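Local coordinates for MmeI (Methylophilus methylotrophus, PDB 5HR4), which binds DNA as a Type IIL restriction-modification enzyme and probably methylates adenine within its target site, using S-adenosyl-L-methionine, at residues 637-641 with 777-781; 746-750 with 762-766. The contacts are given in a common frame with arbitrary orientation. Numbering follows the deposited sequence.

Interaction 1: residues 637-641 with 777-781; sequences LPSMR and HIPSA. With nucleotides of chain B.
A single antiparallel bridge joins these segments, and the arginine that forms it also reaches DNA: R641 NH1 donates a weak hydrogen bond, 3.0 Å long, to the phosphate oxygen OP2 of DA2 of chain B. Residues 637-641 run extended, irregular until R641 enters the sheet; 777-779 end a strand before S780 turns the chain with positive phi and psi (56/60). R641 and H777 are a hydrogen-bonded pair with CA atoms 5.3 Å apart: R641 N donates to H777 O (2.8 Å) and H777 N to R641 O (2.9 Å). M640 CA lies 4.8 Å from I778 CA. On the face shared by R641 and H777, the histidine (chi1 p) lays its ring under the arginine, whose CB sits 4.0 Å from the ring centroid, 24° off the normal, a CH-pi contact. The chi1 to chi3 angles of R641, all m, then take its guanidinium out to the phosphate. On the other side, extended M640 (chi1 and chi2 t, chi3 m) brings CE to 3.7 Å from I778 CG1, while P638 CB meets I778 CG2 at 4.1 Å. P638, lacking an amide hydrogen, suits the irregular approach, and its O accepts a hydrogen bond from Y817 OH. The chemistry implies an edge strand held by backbone bonds and apolar contacts, from which a long cationic side chain meets the DNA backbone through its phosphate rather than a base.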
loop_
_atom_site.group_PDB
_atom_site.type_symbol
_atom_site.label_atom_id
_atom_site.label_comp_id
_atom_site.label_asym_id
_atom_site.label_seq_id
_atom_site.Cartn_x
_atom_site.Cartn_y
_atom_site.Cartn_z
ATOM N N LEU A 637 17.443 -2.436 32.927
ATOM C CA LEU A 637 17.346 -3.744 32.289
ATOM C C LEU A 637 18.671 -4.102 31.638
ATOM O O LEU A 637 19.408 -3.208 31.202
ATOM C CB LEU A 637 16.242 -3.768 31.222
ATOM C CG LEU A 637 14.816 -3.506 31.658
ATOM C CD1 LEU A 637 14.005 -3.166 30.432
ATOM C CD2 LEU A 637 14.292 -4.740 32.329
ATOM N N PRO A 638 18.980 -5.394 31.515
ATOM C CA PRO A 638 20.195 -5.806 30.798
ATOM C C PRO A 638 20.061 -5.540 29.309
ATOM O O PRO A 638 18.991 -5.740 28.731
ATOM C CB PRO A 638 20.277 -7.314 31.075
ATOM C CG PRO A 638 19.186 -7.606 32.102
ATOM C CD PRO A 638 18.159 -6.552 31.899
ATOM N N SER A 639 21.161 -5.111 28.683
ATOM C CA SER A 639 21.149 -4.815 27.254
ATOM C C SER A 639 20.730 -6.034 26.438
ATOM O O SER A 639 20.962 -7.181 26.825
ATOM C CB SER A 639 22.527 -4.350 26.795
ATOM O OG SER A 639 22.970 -3.266 27.577
ATOM N N MET A 640 20.104 -5.769 25.296
ATOM C CA MET A 640 19.679 -6.794 24.353
ATOM C C MET A 640 20.512 -6.701 23.077
ATOM O O MET A 640 20.978 -5.623 22.692
ATOM C CB MET A 640 18.187 -6.650 24.022
ATOM C CG MET A 640 17.653 -7.646 23.006
ATOM S SD MET A 640 15.875 -7.517 22.809
ATOM C CE MET A 640 15.338 -8.062 24.431
ATOM N N ARG A 641 20.678 -7.840 22.409
ATOM C CA ARG A 641 21.579 -7.956 21.278
ATOM C C ARG A 641 20.875 -8.582 20.080
ATOM O O ARG A 641 19.914 -9.343 20.223
ATOM C CB ARG A 641 22.806 -8.779 21.668
ATOM C CG ARG A 641 23.532 -8.210 22.866
ATOM C CD ARG A 641 24.591 -7.232 22.422
ATOM N NE ARG A 641 25.635 -7.978 21.731
ATOM C CZ ARG A 641 26.640 -7.441 21.058
ATOM N NH1 ARG A 641 26.765 -6.126 20.967
ATOM N NH2 ARG A 641 27.516 -8.238 20.478
ATOM N N HIS A 777 18.413 -11.464 21.490
ATOM C CA HIS A 777 18.741 -12.246 22.679
ATOM C C HIS A 777 19.382 -11.380 23.758
ATOM O O HIS A 777 20.019 -10.357 23.474
ATOM C CB HIS A 777 19.658 -13.417 22.350
ATOM C CG HIS A 777 21.012 -13.009 21.861
ATOM N ND1 HIS A 777 21.244 -12.626 20.555
ATOM C CD2 HIS A 777 22.208 -12.938 22.496
ATOM C CE1 HIS A 777 22.526 -12.336 20.410
ATOM N NE2 HIS A 777 23.132 -12.514 21.572
ATOM N N ILE A 778 19.185 -11.814 25.001
ATOM C CA ILE A 778 19.750 -11.209 26.203
ATOM C C ILE A 778 20.744 -12.207 26.793
ATOM O O ILE A 778 20.329 -13.254 27.315
ATOM C CB ILE A 778 18.659 -10.847 27.219
ATOM C CG1 ILE A 778 17.681 -9.835 26.622
ATOM C CG2 ILE A 778 19.273 -10.282 28.494
ATOM C CD1 ILE A 778 16.694 -9.266 27.626
ATOM N N PRO A 779 22.050 -11.952 26.719
ATOM C CA PRO A 779 23.013 -12.930 27.237
ATOM C C PRO A 779 22.966 -13.021 28.756
ATOM O O PRO A 779 22.894 -12.010 29.462
ATOM C CB PRO A 779 24.370 -12.404 26.738
ATOM C CG PRO A 779 24.151 -10.972 26.414
ATOM C CD PRO A 779 22.713 -10.869 25.967
ATOM N N SER A 780 22.995 -14.259 29.246
ATOM C CA SER A 780 22.999 -14.566 30.676
ATOM C C SER A 780 21.795 -13.927 31.383
ATOM O O SER A 780 21.925 -13.117 32.307
ATOM C CB SER A 780 24.332 -14.150 31.313
ATOM N N ALA A 781 20.601 -14.321 30.942
ATOM C CA ALA A 781 19.368 -13.693 31.407
ATOM C C ALA A 781 18.831 -14.428 32.630
ATOM O O ALA A 781 18.566 -15.636 32.575
ATOM C CB ALA A 781 18.314 -13.661 30.301
ATOM P P DA B 2 27.958 -3.800 18.105
ATOM O OP1 DA B 2 28.075 -2.949 19.311
ATOM O OP2 DA B 2 27.874 -5.270 18.281
ATOM O "O5'" DA B 2 26.686 -3.396 17.186
ATOM C "C5'" DA B 2 26.163 -2.051 17.194
ATOM C "C4'" DA B 2 24.896 -1.918 16.336
ATOM O "O4'" DA B 2 25.237 -1.744 14.933
ATOM C "C3'" DA B 2 23.900 -3.093 16.383
ATOM O "O3'" DA B 2 22.576 -2.564 16.479
ATOM C "C2'" DA B 2 24.120 -3.766 15.024
ATOM C "C1'" DA B 2 24.354 -2.534 14.173
ATOM N N9 DA B 2 24.929 -2.774 12.845
ATOM C C8 DA B 2 25.897 -3.679 12.492
ATOM N N7 DA B 2 26.204 -3.646 11.215
ATOM C C5 DA B 2 25.387 -2.640 10.700
ATOM C C6 DA B 2 25.220 -2.097 9.400
ATOM N N6 DA B 2 25.901 -2.508 8.332
ATOM N N1 DA B 2 24.320 -1.110 9.243
ATOM C C2 DA B 2 23.634 -0.695 10.303
ATOM N N3 DA B 2 23.703 -1.118 11.558
ATOM C C4 DA B 2 24.604 -2.100 11.691
#

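Interaction 2: residues 746-750 with 762-766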
loop_
_atom_site.group_PDB
_atom_site.type_symbol
_atom_site.label_atom_id
_atom_site.label_comp_id
_atom_site.label_asym_id
_atom_site.label_seq_id
_atom_site.Cartn_x
_atom_site.Cartn_y
_atom_site.Cartn_z
ATOM N N TYR A 746 21.628 -17.929 26.845
ATOM C CA TYR A 746 20.918 -16.672 26.598
ATOM C C TYR A 746 19.424 -16.891 26.354
ATOM O O TYR A 746 18.971 -17.987 26.004
ATOM C CB TYR A 746 21.541 -15.921 25.411
ATOM C CG TYR A 746 21.595 -16.744 24.145
ATOM C CD1 TYR A 746 20.566 -16.685 23.226
ATOM C CD2 TYR A 746 22.675 -17.574 23.866
ATOM C CE1 TYR A 746 20.594 -17.429 22.062
ATOM C CE2 TYR A 746 22.715 -18.332 22.705
ATOM C CZ TYR A 746 21.664 -18.255 21.803
ATOM O OH TYR A 746 21.666 -18.977 20.623
ATOM N N LEU A 747 18.666 -15.810 26.511
ATOM C CA LEU A 747 17.226 -15.807 26.279
ATOM C C LEU A 747 16.943 -15.279 24.878
ATOM O O LEU A 747 17.306 -14.148 24.562
ATOM C CB LEU A 747 16.526 -14.948 27.328
ATOM C CG LEU A 747 15.042 -14.652 27.150
ATOM C CD1 LEU A 747 14.238 -15.921 27.320
ATOM C CD2 LEU A 747 14.611 -13.588 28.152
ATOM N N LEU A 748 16.288 -16.095 24.055
ATOM C CA LEU A 748 16.036 -15.797 22.650
ATOM C C LEU A 748 14.621 -15.267 22.442
ATOM O O LEU A 748 13.656 -15.868 22.930
ATOM C CB LEU A 748 16.236 -17.061 21.816
ATOM C CG LEU A 748 16.292 -16.921 20.293
ATOM C CD1 LEU A 748 16.998 -18.133 19.720
ATOM C CD2 LEU A 748 14.898 -16.796 19.687
ATOM N N ILE A 749 14.492 -14.187 21.673
ATOM C CA ILE A 749 13.205 -13.613 21.291
ATOM C C ILE A 749 13.095 -13.643 19.770
ATOM O O ILE A 749 13.902 -13.011 19.085
ATOM C CB ILE A 749 13.029 -12.169 21.789
ATOM C CG1 ILE A 749 13.314 -12.046 23.293
ATOM C CG2 ILE A 749 11.633 -11.674 21.433
ATOM C CD1 ILE A 749 14.793 -11.832 23.653
ATOM N N PRO A 750 12.129 -14.350 19.192
ATOM C CA PRO A 750 11.986 -14.351 17.730
ATOM C C PRO A 750 11.636 -12.973 17.188
ATOM O O PRO A 750 10.906 -12.201 17.815
ATOM C CB PRO A 750 10.843 -15.344 17.491
ATOM C CG PRO A 750 10.935 -16.280 18.657
ATOM C CD PRO A 750 11.316 -15.399 19.822
ATOM N N ILE A 762 9.082 -16.959 23.646
ATOM C CA ILE A 762 10.497 -16.757 23.908
ATOM C C ILE A 762 11.015 -17.918 24.769
ATOM O O ILE A 762 10.246 -18.703 25.311
ATOM C CB ILE A 762 10.736 -15.402 24.590
ATOM C CG1 ILE A 762 10.032 -15.369 25.935
ATOM C CG2 ILE A 762 10.181 -14.280 23.732
ATOM C CD1 ILE A 762 10.157 -14.046 26.589
ATOM N N GLY A 763 12.332 -18.041 24.875
ATOM C CA GLY A 763 12.836 -19.138 25.689
ATOM C C GLY A 763 14.341 -19.093 25.844
ATOM O O GLY A 763 15.019 -18.232 25.279
ATOM N N PHE A 764 14.864 -20.042 26.621
ATOM C CA PHE A 764 16.295 -20.116 26.878
ATOM C C PHE A 764 16.973 -21.109 25.945
ATOM O O PHE A 764 16.412 -22.150 25.590
ATOM C CB PHE A 764 16.587 -20.507 28.319
ATOM C CG PHE A 764 16.295 -19.427 29.305
ATOM C CD1 PHE A 764 17.205 -18.410 29.526
ATOM C CD2 PHE A 764 15.107 -19.436 30.031
ATOM C CE1 PHE A 764 16.934 -17.411 30.457
ATOM C CE2 PHE A 764 14.828 -18.444 30.962
ATOM C CZ PHE A 764 15.735 -17.433 31.175
ATOM N N VAL A 765 18.203 -20.768 25.553
ATOM C CA VAL A 765 18.962 -21.513 24.560
ATOM C C VAL A 765 20.403 -21.678 25.036
ATOM O O VAL A 765 20.968 -20.783 25.678
ATOM C CB VAL A 765 18.918 -20.799 23.188
ATOM C CG1 VAL A 765 19.428 -21.705 22.109
ATOM C CG2 VAL A 765 17.515 -20.353 22.863
ATOM N N ASP A 766 20.999 -22.830 24.704
ATOM C CA ASP A 766 22.379 -23.127 25.091
ATOM C C ASP A 766 23.380 -22.235 24.353
ATOM O O ASP A 766 23.205 -21.899 23.179
ATOM C CB ASP A 766 22.721 -24.598 24.817
ATOM C CG ASP A 766 24.154 -24.958 25.240
ATOM O OD1 ASP A 766 25.090 -24.791 24.413
ATOM O OD2 ASP A 766 24.351 -25.405 26.398
#
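Four backbone hydrogen bonds in two reciprocal pairs tie strand 746-750 to the antiparallel strand 763-765. Y746 N donates to V765 O (3.2 Å) and V765 N to Y746 O (2.9 Å); L748 N donates to G763 O (2.8 Å) and G763 N to L748 O (3.2 Å). Between them L747 and F764 form a non-hydrogen-bonded pair. There F764 CA lies 3.5 Å from Y746 O and L747 CA 3.4 Å from G763 O, so both carbonyls receive CA-H...O contacts besides their NH partners. The other edge of 746-750 is served by backbone hydrogen bonds of L747 with I778 and I749 with Y776. Y746 OH bonds to V769 O and D766 OD1 to N768 N; the backbone carbonyl I762 O accepts from R844 NH1.

L747 CD1 stands almost exactly over the F764 ring, 4.2 Å from its centroid. On the opposite face V765 CB lies over the Y746 ring, 4.3 Å from its centroid, and V765 CG2 meets L748 CB at 3.7 Å; G763, nearly fully extended (-174/178), brings no CB to this face. I762 CG2 nests against I749 CG2 at 3.8 Å. With the backbone groups that face the partner strand paired, this strand pair can lie between helices 679-683 and 783-790, offering them leucine, valine and isoleucine surfaces.

How the interactions relate
Both contacts belong to one four-stranded antiparallel sheet within the target recognition domain range, ordered 641-642, 775-779, 746-750, 763-765, so interactions 1 and 2 bring in its two outermost strands. The middle strands join them: I778 N lies 3.0 Å from L747 O, probably a hydrogen bond, and the H777 and Y746 rings meet with their planes at about 60°. Along the chain, interaction 2 is nested inside the loop closed by interaction 1. The latter is partly buried, has one bridge and reaches the DNA phosphate through one weak hydrogen bond of R641; the former is buried, has three bridges and is mainly apolar, its nearest atom about 7 Å from the nucleic acid.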